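Local coordinates for protein carboxypeptidase A (Helicoverpa armigera, PDB 1JQG) that probably removes amino acids from the C-terminal ends of peptide chains as a zinc-dependent carboxypeptidase of the M14 family, captured here as its proenzyme, at residues V142-G147 with K157-S162; T164-A169 with A293-R298; V173-S178 with D212-P217. All coordinates share one frame; numbering follows the deposited sequence.

Overall arrangement
All three contacts belong to one end of the mixed sheet in the zinc carboxypeptidase domain. Contact 3 is the core, two parallel strands in which every touching residue is buried. Contact 1 is an antiparallel hairpin at the sheet's border, partly buried, mixing apolar side chains with those of Lys157 and Arg160. The two are continuous, because strands 155-161 and 212-216 are neighbours and Leu159 N lies 2.9 Å from Ile215 O. Contact 2, on the surface, joins a loop to the end of helix 283-294 and the turn after it, built from rings and a guanidinium without strand pairing. Arg298 and Phe166 tie it to contact 3 at Asp212, and Phe166 also packs on Arg160 of contact 1.

Contact 1. Residues V142-G147 with K157-S162; sequences VTVVEG and KYLRIS
Val145 and Tyr158 meet near the middle of a beta hairpin, strands 142-149 and 155-161, whose first strand borders the mixed sheet of the carboxypeptidase alpha/beta fold. They form a hydrogen-bonded antiparallel pair, with Val145 N to Tyr158 O at 3.0 Å and Tyr158 N to Val145 O at 2.8 Å. Tyr158 CG stands between its backbone N and carbonyl carbon (chi1 63°), on the Val145 side, and CD2 lies 3.4 Å from Val145 O. The ring receives Val145 CG1 over one face, 3.7 Å from its centroid, a CH-pi contact, while CG2 reaches the hydroxyl end. A branched residue suits this place, since its two methyls cover different parts of one ring. Gly147 CA lies at the ring edge, in plane, 3.8 Å from Tyr158 CE2, where a side chain would be tight. The next strand, 212-216, on the other side of 155-161, supplies Ile214 and Leu216 to the same tyrosine.

Arg160 continues this face: its chain passes Val145 CG1, and NH2 comes close to Thr143 CG2. On the opposite face Lys157 lays its aliphatic part against Val144, CD to CG2 3.5 Å, and carries NZ away to a salt bridge with Asp128 and a hydrogen bond with Ser155. On this face, covered by helices 124-137 and 187-200, Leu159 CD2 touches two valines, 3.8 Å from Val142 CG1 and 3.9 Å from Val144 CB.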
ATOM      1  N   VAL A 142       9.722 -17.550  15.019  1.00 19.12           N
ATOM      2  CA  VAL A 142       8.981 -16.309  15.088  1.00 19.07           C
ATOM      3  C   VAL A 142       9.433 -15.508  16.315  1.00 18.81           C
ATOM      4  O   VAL A 142       9.488 -16.013  17.438  1.00 23.93           O
ATOM      5  CB  VAL A 142       7.444 -16.519  15.122  1.00 20.34           C
ATOM      6  CG1 VAL A 142       6.732 -15.209  15.332  1.00 14.70           C
ATOM      7  CG2 VAL A 142       6.942 -17.140  13.828  1.00 21.52           C
ATOM      8  N   THR A 143       9.586 -14.231  16.182  1.00 14.61           N
ATOM      9  CA  THR A 143       9.976 -13.276  17.166  1.00 16.00           C
ATOM     10  C   THR A 143       9.184 -11.977  16.913  1.00 20.60           C
ATOM     11  O   THR A 143       9.306 -11.313  15.874  1.00 17.24           O
ATOM     12  CB  THR A 143      11.483 -12.922  17.113  1.00 16.98           C
ATOM     13  OG1 THR A 143      12.308 -14.037  17.410  1.00 25.94           O
ATOM     14  CG2 THR A 143      11.818 -11.841  18.117  1.00 16.66           C
ATOM     15  N   VAL A 144       8.253 -11.684  17.811  1.00 23.48           N
ATOM     16  CA  VAL A 144       7.430 -10.487  17.703  1.00 22.32           C
ATOM     17  C   VAL A 144       8.204  -9.342  18.354  1.00 25.49           C
ATOM     18  O   VAL A 144       8.835  -9.476  19.399  1.00 23.89           O
ATOM     19  CB  VAL A 144       6.049 -10.685  18.318  1.00 25.28           C
ATOM     20  CG1 VAL A 144       6.108 -10.891  19.829  1.00 26.38           C
ATOM     21  CG2 VAL A 144       5.108  -9.541  17.942  1.00 25.40           C
ATOM     22  N   VAL A 145       8.265  -8.203  17.650  1.00 25.78           N
ATOM     23  CA  VAL A 145       8.936  -7.019  18.184  1.00 25.43           C
ATOM     24  C   VAL A 145       8.131  -5.755  17.929  1.00 25.22           C
ATOM     25  O   VAL A 145       7.602  -5.557  16.853  1.00 27.58           O
ATOM     26  CB  VAL A 145      10.363  -6.946  17.650  1.00 30.96           C
ATOM     27  CG1 VAL A 145      10.485  -7.493  16.231  1.00 36.72           C
ATOM     28  CG2 VAL A 145      10.961  -5.537  17.636  1.00 17.56           C
ATOM     29  N   GLU A 146       8.017  -4.878  18.895  1.00 25.50           N
ATOM     30  CA  GLU A 146       7.471  -3.561  18.795  1.00 25.29           C
ATOM     31  C   GLU A 146       8.485  -2.564  18.254  1.00 26.73           C
ATOM     32  O   GLU A 146       9.424  -2.192  18.951  1.00 28.11           O
ATOM     33  CB  GLU A 146       7.044  -3.027  20.190  1.00 27.84           C
ATOM     34  CG  GLU A 146       6.310  -1.692  20.111  1.00 28.55           C
ATOM     35  CD  GLU A 146       5.935  -1.171  21.477  1.00 33.24           C
ATOM     36  OE1 GLU A 146       4.853  -1.541  21.973  1.00 25.34           O
ATOM     37  OE2 GLU A 146       6.708  -0.378  22.056  1.00 41.13           O
ATOM     38  N   GLY A 147       8.258  -2.051  17.045  1.00 27.94           N
ATOM     39  CA  GLY A 147       9.183  -1.093  16.449  1.00 21.84           C
ATOM     40  C   GLY A 147       8.975   0.293  17.065  1.00 23.08           C
ATOM     41  O   GLY A 147       9.820   1.156  16.876  1.00 21.69           O
ATOM     42  N   LYS A 157       3.905  -3.313  16.031  1.00 18.24           N
ATOM     43  CA  LYS A 157       4.799  -4.425  16.091  1.00 18.32           C
ATOM     44  C   LYS A 157       4.875  -5.159  14.769  1.00 24.50           C
ATOM     45  O   LYS A 157       4.107  -4.982  13.825  1.00 23.92           O
ATOM     46  CB  LYS A 157       4.493  -5.367  17.245  1.00 22.02           C
ATOM     47  CG  LYS A 157       3.061  -5.740  17.444  1.00 19.34           C
ATOM     48  CD  LYS A 157       2.906  -6.830  18.512  1.00 20.05           C
ATOM     49  CE  LYS A 157       3.265  -6.248  19.882  1.00 22.23           C
ATOM     50  NZ  LYS A 157       2.216  -5.325  20.459  1.00 23.20           N
ATOM     51  N   TYR A 158       5.995  -5.877  14.580  1.00 23.88           N
ATOM     52  CA  TYR A 158       6.277  -6.543  13.325  1.00 19.33           C
ATOM     53  C   TYR A 158       6.899  -7.887  13.701  1.00 19.42           C
ATOM     54  O   TYR A 158       7.376  -8.069  14.824  1.00 17.79           O
ATOM     55  CB  TYR A 158       7.189  -5.711  12.406  1.00 20.84           C
ATOM     56  CG  TYR A 158       8.575  -5.426  12.949  1.00 26.86           C
ATOM     57  CD1 TYR A 158       9.684  -6.182  12.587  1.00 29.28           C
ATOM     58  CD2 TYR A 158       8.763  -4.400  13.858  1.00 26.05           C
ATOM     59  CE1 TYR A 158      10.942  -5.913  13.100  1.00 30.46           C
ATOM     60  CE2 TYR A 158      10.011  -4.115  14.371  1.00 29.38           C
ATOM     61  CZ  TYR A 158      11.105  -4.869  13.993  1.00 31.10           C
ATOM     62  OH  TYR A 158      12.323  -4.535  14.537  1.00 24.92           O
ATOM     63  N   LEU A 159       7.020  -8.769  12.705  1.00 18.11           N
ATOM     64  CA  LEU A 159       7.609 -10.073  12.928  1.00 17.37           C
ATOM     65  C   LEU A 159       9.023 -10.164  12.363  1.00 17.22           C
ATOM     66  O   LEU A 159       9.320  -9.687  11.291  1.00 18.67           O
ATOM     67  CB  LEU A 159       6.634 -11.107  12.329  1.00 16.24           C
ATOM     68  CG  LEU A 159       5.359 -11.420  13.092  1.00 22.08           C
ATOM     69  CD1 LEU A 159       4.694 -12.660  12.500  1.00 26.06           C
ATOM     70  CD2 LEU A 159       5.579 -11.660  14.577  1.00 25.37           C
ATOM     71  N   ARG A 160       9.849 -11.000  12.974  1.00 22.21           N
ATOM     72  CA  ARG A 160      11.164 -11.369  12.460  1.00 22.74           C
ATOM     73  C   ARG A 160      11.194 -12.884  12.320  1.00 24.61           C
ATOM     74  O   ARG A 160      11.313 -13.568  13.336  1.00 34.41           O
ATOM     75  CB  ARG A 160      12.259 -10.907  13.416  1.00 22.54           C
ATOM     76  CG  ARG A 160      12.565  -9.415  13.319  1.00 26.69           C
ATOM     77  CD  ARG A 160      13.917  -9.113  13.977  1.00 27.17           C
ATOM     78  NE  ARG A 160      13.888  -9.335  15.409  1.00 35.47           N
ATOM     79  CZ  ARG A 160      14.885  -9.280  16.247  1.00 30.35           C
ATOM     80  NH1 ARG A 160      16.098  -8.984  15.814  1.00 40.36           N
ATOM     81  NH2 ARG A 160      14.682  -9.537  17.537  1.00 35.79           N
ATOM     82  N   ILE A 161      10.935 -13.392  11.140  1.00 22.22           N
ATOM     83  CA  ILE A 161      10.898 -14.827  10.876  1.00 21.85           C
ATOM     84  C   ILE A 161      12.284 -15.331  10.447  1.00 24.31           C
ATOM     85  O   ILE A 161      12.910 -14.838   9.503  1.00 23.55           O
ATOM     86  CB  ILE A 161       9.846 -15.146   9.785  1.00 20.50           C
ATOM     87  CG1 ILE A 161       8.495 -14.553  10.186  1.00 14.54           C
ATOM     88  CG2 ILE A 161       9.840 -16.648   9.546  1.00 17.66           C
ATOM     89  CD1 ILE A 161       7.317 -14.587   9.266  1.00 15.87           C
ATOM     90  N   SER A 162      12.813 -16.281  11.190  1.00 22.95           N
ATOM     91  CA  SER A 162      14.132 -16.843  10.969  1.00 23.78           C
ATOM     92  C   SER A 162      14.371 -18.153  11.713  1.00 20.84           C
ATOM     93  O   SER A 162      14.123 -18.335  12.909  1.00 24.80           O
ATOM     94  CB  SER A 162      15.218 -15.825  11.363  1.00 22.56           C
ATOM     95  OG  SER A 162      16.507 -16.432  11.232  1.00 17.64           O
TER

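Contact 2. Residues T164-A169 with A293-R298; sequences TNFQDA and AEHRNR
Phe166 and His295 make the aromatic part of this contact, their rings turned 75° against each other with centroids 5.4 Å apart. The nearest atoms are Phe166 CD2 and His295 CE1, at 3.7 Å. Neither ring is isolated: Glu294 CG covers one face of the imidazole, and Phe166 also packs on Asp212 and Ile214 of strand 212-216.

The largest share of buried surface belongs to Arg298, through van der Waals contacts of its long chain. Extended from CG to NE, it runs past Ala169, whose O is 3.4 Å from Arg298 CD, and Ala169 CA lies over one face of the guanidinium. Phe166 CB sits at the edge of that group, in its plane, and Arg298 NH2 comes 3.3 Å from Phe166 CD2, the ring and guanidinium planes 70° apart. The small alanine lets the chain pass close to the loop backbone.

The loop 164-169 that receives it, between strands 155-161 and 173-178, opens with a type I' beta turn from Thr164 to Gln167, closed by Gln167 N to Thr164 O at 2.9 Å. Asn165 and Phe166 both take positive phi there, a conformation asparagine tolerates well. The partner segment leaves the end of helix 283-294 and leads into strand 299-307.

Polar contacts across the seam are not hydrogen bonds: Phe166 O is 3.3 Å from Arg298 NH2, but at a poor angle. Arg298 NH1 finds its real partners outside, in a salt bridge to Asp212 and a hydrogen bond to Lys171 O. An alanine in place of Arg298 would probably leave the Asp212 carboxylate without this positive mate and open a gap between Phe166 and Ala169. Asp168 O, 3.6 Å from Arg298 NH1, lies over a guanidinium face.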
ATOM      1  N   THR A 164      17.503 -19.150  12.100  1.00 27.79           N
ATOM      2  CA  THR A 164      18.779 -18.865  12.759  1.00 25.26           C
ATOM      3  C   THR A 164      18.709 -17.642  13.660  1.00 23.33           C
ATOM      4  O   THR A 164      19.701 -17.030  14.062  1.00 20.35           O
ATOM      5  CB  THR A 164      19.891 -18.625  11.718  1.00 25.90           C
ATOM      6  OG1 THR A 164      19.362 -17.660  10.784  1.00 26.26           O
ATOM      7  CG2 THR A 164      20.244 -19.949  11.065  1.00 19.46           C
ATOM      8  N   ASN A 165      17.506 -17.214  14.000  1.00 25.59           N
ATOM      9  CA  ASN A 165      17.270 -16.056  14.836  1.00 29.01           C
ATOM     10  C   ASN A 165      18.057 -14.816  14.447  1.00 31.24           C
ATOM     11  O   ASN A 165      18.652 -14.100  15.278  1.00 32.24           O
ATOM     12  CB  ASN A 165      17.566 -16.471  16.282  1.00 35.28           C
ATOM     13  CG  ASN A 165      17.123 -15.427  17.297  1.00 43.93           C
ATOM     14  OD1 ASN A 165      15.993 -14.919  17.242  1.00 46.02           O
ATOM     15  ND2 ASN A 165      18.043 -15.088  18.204  1.00 44.44           N
ATOM     16  N   PHE A 166      18.116 -14.501  13.148  1.00 27.99           N
ATOM     17  CA  PHE A 166      18.868 -13.370  12.636  1.00 28.54           C
ATOM     18  C   PHE A 166      20.334 -13.324  13.045  1.00 30.87           C
ATOM     19  O   PHE A 166      20.928 -12.231  13.044  1.00 29.52           O
ATOM     20  CB  PHE A 166      18.139 -12.070  13.042  1.00 20.97           C
ATOM     21  CG  PHE A 166      17.039 -11.676  12.090  1.00 24.17           C
ATOM     22  CD1 PHE A 166      15.942 -12.512  11.901  1.00 24.98           C
ATOM     23  CD2 PHE A 166      17.069 -10.497  11.376  1.00 21.74           C
ATOM     24  CE1 PHE A 166      14.924 -12.170  11.029  1.00 22.92           C
ATOM     25  CE2 PHE A 166      16.053 -10.159  10.500  1.00 20.04           C
ATOM     26  CZ  PHE A 166      14.965 -10.987  10.321  1.00 16.28           C
ATOM     27  N   GLN A 167      20.926 -14.476  13.358  1.00 34.32           N
ATOM     28  CA  GLN A 167      22.272 -14.610  13.850  1.00 36.51           C
ATOM     29  C   GLN A 167      23.277 -14.838  12.733  1.00 35.87           C
ATOM     30  O   GLN A 167      24.392 -14.355  12.813  1.00 39.32           O
ATOM     31  CB  GLN A 167      22.339 -15.776  14.845  1.00 41.62           C
ATOM     32  CG  GLN A 167      21.472 -15.607  16.076  1.00 46.91           C
ATOM     33  CD  GLN A 167      21.839 -14.425  16.952  1.00 53.19           C
ATOM     34  OE1 GLN A 167      21.600 -13.287  16.548  1.00 52.91           O
ATOM     35  NE2 GLN A 167      22.392 -14.808  18.108  1.00 55.85           N
ATOM     36  N   ASP A 168      22.900 -15.588  11.717  1.00 36.49           N
ATOM     37  CA  ASP A 168      23.768 -15.898  10.594  1.00 33.52           C
ATOM     38  C   ASP A 168      23.652 -14.750   9.592  1.00 33.93           C
ATOM     39  O   ASP A 168      22.706 -14.716   8.794  1.00 33.19           O
ATOM     40  CB  ASP A 168      23.406 -17.237   9.974  1.00 38.59           C
ATOM     41  CG  ASP A 168      24.338 -17.692   8.878  1.00 41.38           C
ATOM     42  OD1 ASP A 168      23.881 -18.403   7.950  1.00 47.41           O
ATOM     43  OD2 ASP A 168      25.530 -17.341   8.925  1.00 52.89           O
ATOM     44  N   ALA A 169      24.653 -13.868   9.578  1.00 29.62           N
ATOM     45  CA  ALA A 169      24.674 -12.711   8.724  1.00 29.31           C
ATOM     46  C   ALA A 169      24.906 -13.010   7.256  1.00 31.33           C
ATOM     47  O   ALA A 169      24.683 -12.179   6.382  1.00 32.52           O
ATOM     48  CB  ALA A 169      25.713 -11.726   9.255  1.00 24.54           C
ATOM     49  N   ALA A 293      17.487   0.620   8.909  1.00 24.94           N
ATOM     50  CA  ALA A 293      18.833   0.975   9.282  1.00 23.50           C
ATOM     51  C   ALA A 293      19.540  -0.152   9.995  1.00 25.34           C
ATOM     52  O   ALA A 293      20.644  -0.557   9.620  1.00 26.96           O
ATOM     53  CB  ALA A 293      18.853   2.149  10.278  1.00 23.25           C
ATOM     54  N   GLU A 294      18.809  -0.755  10.932  1.00 27.88           N
ATOM     55  CA  GLU A 294      19.340  -1.925  11.664  1.00 28.27           C
ATOM     56  C   GLU A 294      19.751  -3.069  10.742  1.00 29.33           C
ATOM     57  O   GLU A 294      20.606  -3.891  11.094  1.00 31.32           O
ATOM     58  CB  GLU A 294      18.314  -2.395  12.682  1.00 26.81           C
ATOM     59  CG  GLU A 294      18.758  -3.487  13.631  1.00 34.63           C
ATOM     60  CD  GLU A 294      17.715  -3.850  14.673  1.00 41.99           C
ATOM     61  OE1 GLU A 294      17.007  -2.983  15.238  1.00 42.58           O
ATOM     62  OE2 GLU A 294      17.528  -5.048  14.972  1.00 46.26           O
ATOM     63  N   HIS A 295      19.025  -3.303   9.649  1.00 25.64           N
ATOM     64  CA  HIS A 295      19.298  -4.429   8.774  1.00 29.10           C
ATOM     65  C   HIS A 295      19.816  -4.056   7.393  1.00 26.27           C
ATOM     66  O   HIS A 295      19.751  -4.866   6.469  1.00 29.96           O
ATOM     67  CB  HIS A 295      18.026  -5.303   8.664  1.00 22.03           C
ATOM     68  CG  HIS A 295      17.483  -5.682  10.009  1.00 30.70           C
ATOM     69  ND1 HIS A 295      17.946  -6.738  10.749  1.00 33.09           N
ATOM     70  CD2 HIS A 295      16.497  -5.085  10.757  1.00 31.29           C
ATOM     71  CE1 HIS A 295      17.289  -6.802  11.906  1.00 29.69           C
ATOM     72  NE2 HIS A 295      16.411  -5.806  11.923  1.00 38.11           N
ATOM     73  N   ARG A 296      20.347  -2.855   7.224  1.00 25.83           N
ATOM     74  CA  ARG A 296      20.743  -2.377   5.896  1.00 33.97           C
ATOM     75  C   ARG A 296      21.980  -3.109   5.385  1.00 34.33           C
ATOM     76  O   ARG A 296      22.183  -3.161   4.179  1.00 33.43           O
ATOM     77  CB  ARG A 296      21.029  -0.862   5.884  1.00 40.86           C
ATOM     78  CG  ARG A 296      22.138  -0.439   6.840  1.00 35.26           C
ATOM     79  CD  ARG A 296      22.343   1.056   6.834  1.00 43.86           C
ATOM     80  NE  ARG A 296      22.953   1.552   8.069  1.00 48.16           N
ATOM     81  CZ  ARG A 296      22.819   2.803   8.516  1.00 53.28           C
ATOM     82  NH1 ARG A 296      22.068   3.627   7.769  1.00 57.94           N
ATOM     83  NH2 ARG A 296      23.398   3.168   9.651  1.00 45.52           N
ATOM     84  N   ASN A 297      22.754  -3.687   6.305  1.00 34.68           N
ATOM     85  CA  ASN A 297      23.947  -4.447   5.998  1.00 34.34           C
ATOM     86  C   ASN A 297      23.699  -5.685   5.148  1.00 32.65           C
ATOM     87  O   ASN A 297      24.549  -6.090   4.368  1.00 34.88           O
ATOM     88  CB  ASN A 297      24.614  -4.910   7.308  1.00 43.04           C
ATOM     89  CG  ASN A 297      25.984  -5.513   7.048  1.00 47.70           C
ATOM     90  OD1 ASN A 297      26.919  -4.907   6.505  1.00 50.42           O
ATOM     91  ND2 ASN A 297      26.094  -6.768   7.486  1.00 53.48           N
ATOM     92  N   ARG A 298      22.516  -6.285   5.228  1.00 27.23           N
ATOM     93  CA  ARG A 298      22.197  -7.453   4.434  1.00 27.45           C
ATOM     94  C   ARG A 298      20.788  -7.544   3.857  1.00 23.09           C
ATOM     95  O   ARG A 298      20.359  -8.622   3.442  1.00 21.49           O
ATOM     96  CB  ARG A 298      22.523  -8.714   5.262  1.00 27.07           C
ATOM     97  CG  ARG A 298      21.653  -8.871   6.510  1.00 25.94           C
ATOM     98  CD  ARG A 298      22.294  -9.957   7.388  1.00 24.48           C
ATOM     99  NE  ARG A 298      21.529 -10.174   8.588  1.00 19.99           N
ATOM    100  CZ  ARG A 298      20.661 -11.130   8.848  1.00 24.97           C
ATOM    101  NH1 ARG A 298      20.431 -12.048   7.909  1.00 14.19           N
ATOM    102  NH2 ARG A 298      20.026 -11.195  10.029  1.00 28.37           N
TER

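Contact 3. Residues V173-S178 with D212-P217; sequences VVMMQS and DWIILP
Met175 and Ile214 pack together at the apolar centre of two neighbouring parallel strands, 173-178 and 212-216, joined through helices 187-200 and 206-209 as a beta-alpha-beta crossover of the carboxypeptidase fold. Met175 CG, anti to the backbone N (chi1 -164°), comes 3.7 Å from Ile214 CG2, and the other branch of the isoleucine puts CD1 4.0 Å from Val173 CG1. A branched side chain thus fills the space beside two residues of the partner strand, and helix 283-294 packs against Met175 on this face. On the other sheet face Val174 and Trp213 lie side by side, pointing the same way. Val174 CB stands over one face of the indole, CG1 reaching CZ3 at 3.7 Å. The flexible Met176 bends at its end to bring CE against the same indole atom, Trp213 CZ3.

Between the faces run five backbone bonds of a regular parallel ladder, from Val174 N to Asp212 O at 3.0 Å to Ser178 N to Leu216 O at 3.1 Å.

Polar groups sit toward the ends. Asp212 OD2 makes a salt bridge to Arg298 NH1, and OD1 is hydrogen-bonded to Ser162 OG. Gln177 gives NE2 to Asp304; its side chain is about 6 Å from that of zinc ligand His306 and about 10 Å from the zinc ion, near the metal site but not part of it. Past the last backbone bond the Ser178 hydroxyl, its OG between backbone N and carbonyl carbon (chi1 64°), donates to Pro217 O at 2.7 Å.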
ATOM      1  N   VAL A 173      18.167 -10.613   3.941  1.00 21.83           N
ATOM      2  CA  VAL A 173      16.910 -10.178   4.530  1.00 20.95           C
ATOM      3  C   VAL A 173      15.912  -9.607   3.508  1.00 21.66           C
ATOM      4  O   VAL A 173      16.248  -8.835   2.590  1.00 24.64           O
ATOM      5  CB  VAL A 173      17.198  -9.086   5.574  1.00 20.18           C
ATOM      6  CG1 VAL A 173      15.958  -8.514   6.238  1.00 22.46           C
ATOM      7  CG2 VAL A 173      18.095  -9.637   6.665  1.00 28.72           C
ATOM      8  N   VAL A 174      14.678 -10.018   3.611  1.00 18.66           N
ATOM      9  CA  VAL A 174      13.577  -9.557   2.788  1.00 24.16           C
ATOM     10  C   VAL A 174      12.532  -8.835   3.656  1.00 25.35           C
ATOM     11  O   VAL A 174      11.956  -9.442   4.564  1.00 27.60           O
ATOM     12  CB  VAL A 174      12.907 -10.740   2.045  1.00 17.07           C
ATOM     13  CG1 VAL A 174      11.667 -10.272   1.284  1.00 13.76           C
ATOM     14  CG2 VAL A 174      13.927 -11.401   1.137  1.00 15.14           C
ATOM     15  N   MET A 175      12.398  -7.526   3.460  1.00 23.17           N
ATOM     16  CA  MET A 175      11.439  -6.772   4.268  1.00 23.90           C
ATOM     17  C   MET A 175      10.141  -6.645   3.484  1.00 21.65           C
ATOM     18  O   MET A 175      10.140  -6.393   2.287  1.00 22.46           O
ATOM     19  CB  MET A 175      11.994  -5.406   4.715  1.00 20.51           C
ATOM     20  CG  MET A 175      11.185  -4.807   5.852  1.00 18.18           C
ATOM     21  SD  MET A 175      11.815  -3.256   6.431  1.00 15.86           S
ATOM     22  CE  MET A 175      10.326  -2.536   7.124  1.00 17.74           C
ATOM     23  N   MET A 176       9.032  -6.714   4.197  1.00 21.41           N
ATOM     24  CA  MET A 176       7.701  -6.541   3.575  1.00 21.35           C
ATOM     25  C   MET A 176       6.769  -5.763   4.485  1.00 17.78           C
ATOM     26  O   MET A 176       6.827  -5.877   5.715  1.00 20.07           O
ATOM     27  CB  MET A 176       7.217  -7.950   3.324  1.00 28.14           C
ATOM     28  CG  MET A 176       5.864  -8.117   2.698  1.00 28.49           C
ATOM     29  SD  MET A 176       5.348  -9.839   2.967  1.00 28.49           S
ATOM     30  CE  MET A 176       6.819 -10.691   2.474  1.00 22.55           C
ATOM     31  N   GLN A 177       5.985  -4.867   3.912  1.00 19.02           N
ATOM     32  CA  GLN A 177       5.054  -4.061   4.714  1.00 18.83           C
ATOM     33  C   GLN A 177       3.765  -3.738   3.983  1.00 14.72           C
ATOM     34  O   GLN A 177       3.721  -3.686   2.787  1.00 15.61           O
ATOM     35  CB  GLN A 177       5.641  -2.718   5.165  1.00 20.11           C
ATOM     36  CG  GLN A 177       6.122  -1.835   4.018  1.00 21.48           C
ATOM     37  CD  GLN A 177       6.714  -0.529   4.500  1.00 20.35           C
ATOM     38  OE1 GLN A 177       7.638  -0.600   5.308  1.00 22.04           O
ATOM     39  NE2 GLN A 177       6.186   0.603   4.021  1.00 16.67           N
ATOM     40  N   SER A 178       2.719  -3.425   4.721  1.00 16.65           N
ATOM     41  CA  SER A 178       1.431  -3.095   4.176  1.00 19.67           C
ATOM     42  C   SER A 178       0.679  -2.105   5.065  1.00 17.86           C
ATOM     43  O   SER A 178       1.124  -1.813   6.153  1.00 14.65           O
ATOM     44  CB  SER A 178       0.570  -4.359   3.915  1.00 16.58           C
ATOM     45  OG  SER A 178       0.242  -5.062   5.094  1.00 14.18           O
ATOM     46  N   ASP A 212      16.052 -14.590   5.794  1.00 19.33           N
ATOM     47  CA  ASP A 212      15.479 -13.941   6.981  1.00 20.87           C
ATOM     48  C   ASP A 212      14.412 -12.897   6.631  1.00 18.72           C
ATOM     49  O   ASP A 212      14.590 -12.177   5.643  1.00 20.48           O
ATOM     50  CB  ASP A 212      16.590 -13.226   7.742  1.00 19.91           C
ATOM     51  CG  ASP A 212      17.424 -14.138   8.589  1.00 20.17           C
ATOM     52  OD1 ASP A 212      17.113 -15.328   8.711  1.00 18.52           O
ATOM     53  OD2 ASP A 212      18.455 -13.697   9.162  1.00 28.70           O
ATOM     54  N   TRP A 213      13.256 -12.950   7.269  1.00 17.86           N
ATOM     55  CA  TRP A 213      12.133 -12.098   6.872  1.00 17.97           C
ATOM     56  C   TRP A 213      11.698 -11.133   7.979  1.00 22.52           C
ATOM     57  O   TRP A 213      11.762 -11.367   9.188  1.00 23.95           O
ATOM     58  CB  TRP A 213      10.928 -12.907   6.425  1.00 13.86           C
ATOM     59  CG  TRP A 213      11.200 -13.959   5.407  1.00 16.90           C
ATOM     60  CD1 TRP A 213      11.869 -15.149   5.580  1.00 19.42           C
ATOM     61  CD2 TRP A 213      10.771 -13.957   4.045  1.00 19.87           C
ATOM     62  NE1 TRP A 213      11.893 -15.867   4.410  1.00 18.07           N
ATOM     63  CE2 TRP A 213      11.219 -15.158   3.456  1.00 27.08           C
ATOM     64  CE3 TRP A 213      10.029 -13.073   3.259  1.00 18.72           C
ATOM     65  CZ2 TRP A 213      10.966 -15.476   2.112  1.00 27.21           C
ATOM     66  CZ3 TRP A 213       9.790 -13.369   1.953  1.00 13.45           C
ATOM     67  CH2 TRP A 213      10.261 -14.559   1.375  1.00 17.27           C
ATOM     68  N   ILE A 214      11.269  -9.941   7.529  1.00 20.60           N
ATOM     69  CA  ILE A 214      10.739  -8.905   8.375  1.00 15.94           C
ATOM     70  C   ILE A 214       9.388  -8.583   7.761  1.00 16.77           C
ATOM     71  O   ILE A 214       9.296  -8.154   6.606  1.00 17.92           O
ATOM     72  CB  ILE A 214      11.636  -7.662   8.431  1.00 21.95           C
ATOM     73  CG1 ILE A 214      12.937  -7.955   9.203  1.00 29.01           C
ATOM     74  CG2 ILE A 214      10.907  -6.481   9.102  1.00 17.35           C
ATOM     75  CD1 ILE A 214      13.959  -6.838   9.231  1.00 21.14           C
ATOM     76  N   ILE A 215       8.309  -8.732   8.539  1.00 15.99           N
ATOM     77  CA  ILE A 215       6.972  -8.435   8.051  1.00 14.62           C
ATOM     78  C   ILE A 215       6.250  -7.492   8.981  1.00 15.19           C
ATOM     79  O   ILE A 215       6.048  -7.824  10.150  1.00 13.68           O
ATOM     80  CB  ILE A 215       6.167  -9.733   7.850  1.00 21.71           C
ATOM     81  CG1 ILE A 215       6.911 -10.676   6.879  1.00 17.52           C
ATOM     82  CG2 ILE A 215       4.766  -9.415   7.316  1.00 16.90           C
ATOM     83  CD1 ILE A 215       6.184 -11.954   6.530  1.00 21.64           C
ATOM     84  N   LEU A 216       5.792  -6.368   8.429  1.00 16.58           N
ATOM     85  CA  LEU A 216       5.032  -5.358   9.176  1.00 18.93           C
ATOM     86  C   LEU A 216       3.617  -5.241   8.590  1.00 21.53           C
ATOM     87  O   LEU A 216       3.382  -4.599   7.557  1.00 21.27           O
ATOM     88  CB  LEU A 216       5.767  -4.006   9.131  1.00 16.41           C
ATOM     89  CG  LEU A 216       5.092  -2.788   9.754  1.00 17.82           C
ATOM     90  CD1 LEU A 216       4.853  -2.931  11.247  1.00 15.78           C
ATOM     91  CD2 LEU A 216       5.918  -1.518   9.591  1.00 16.84           C
ATOM     92  N   PRO A 217       2.645  -5.929   9.189  1.00 18.87           N
ATOM     93  CA  PRO A 217       1.264  -5.960   8.718  1.00 16.06           C
ATOM     94  C   PRO A 217       0.605  -4.597   8.666  1.00 21.01           C
ATOM     95  O   PRO A 217      -0.015  -4.212   7.671  1.00 20.12           O
ATOM     96  CB  PRO A 217       0.603  -6.980   9.590  1.00 19.70           C
ATOM     97  CG  PRO A 217       1.722  -7.827  10.165  1.00 17.83           C
ATOM     98  CD  PRO A 217       2.861  -6.843  10.327  1.00 16.75           C
TER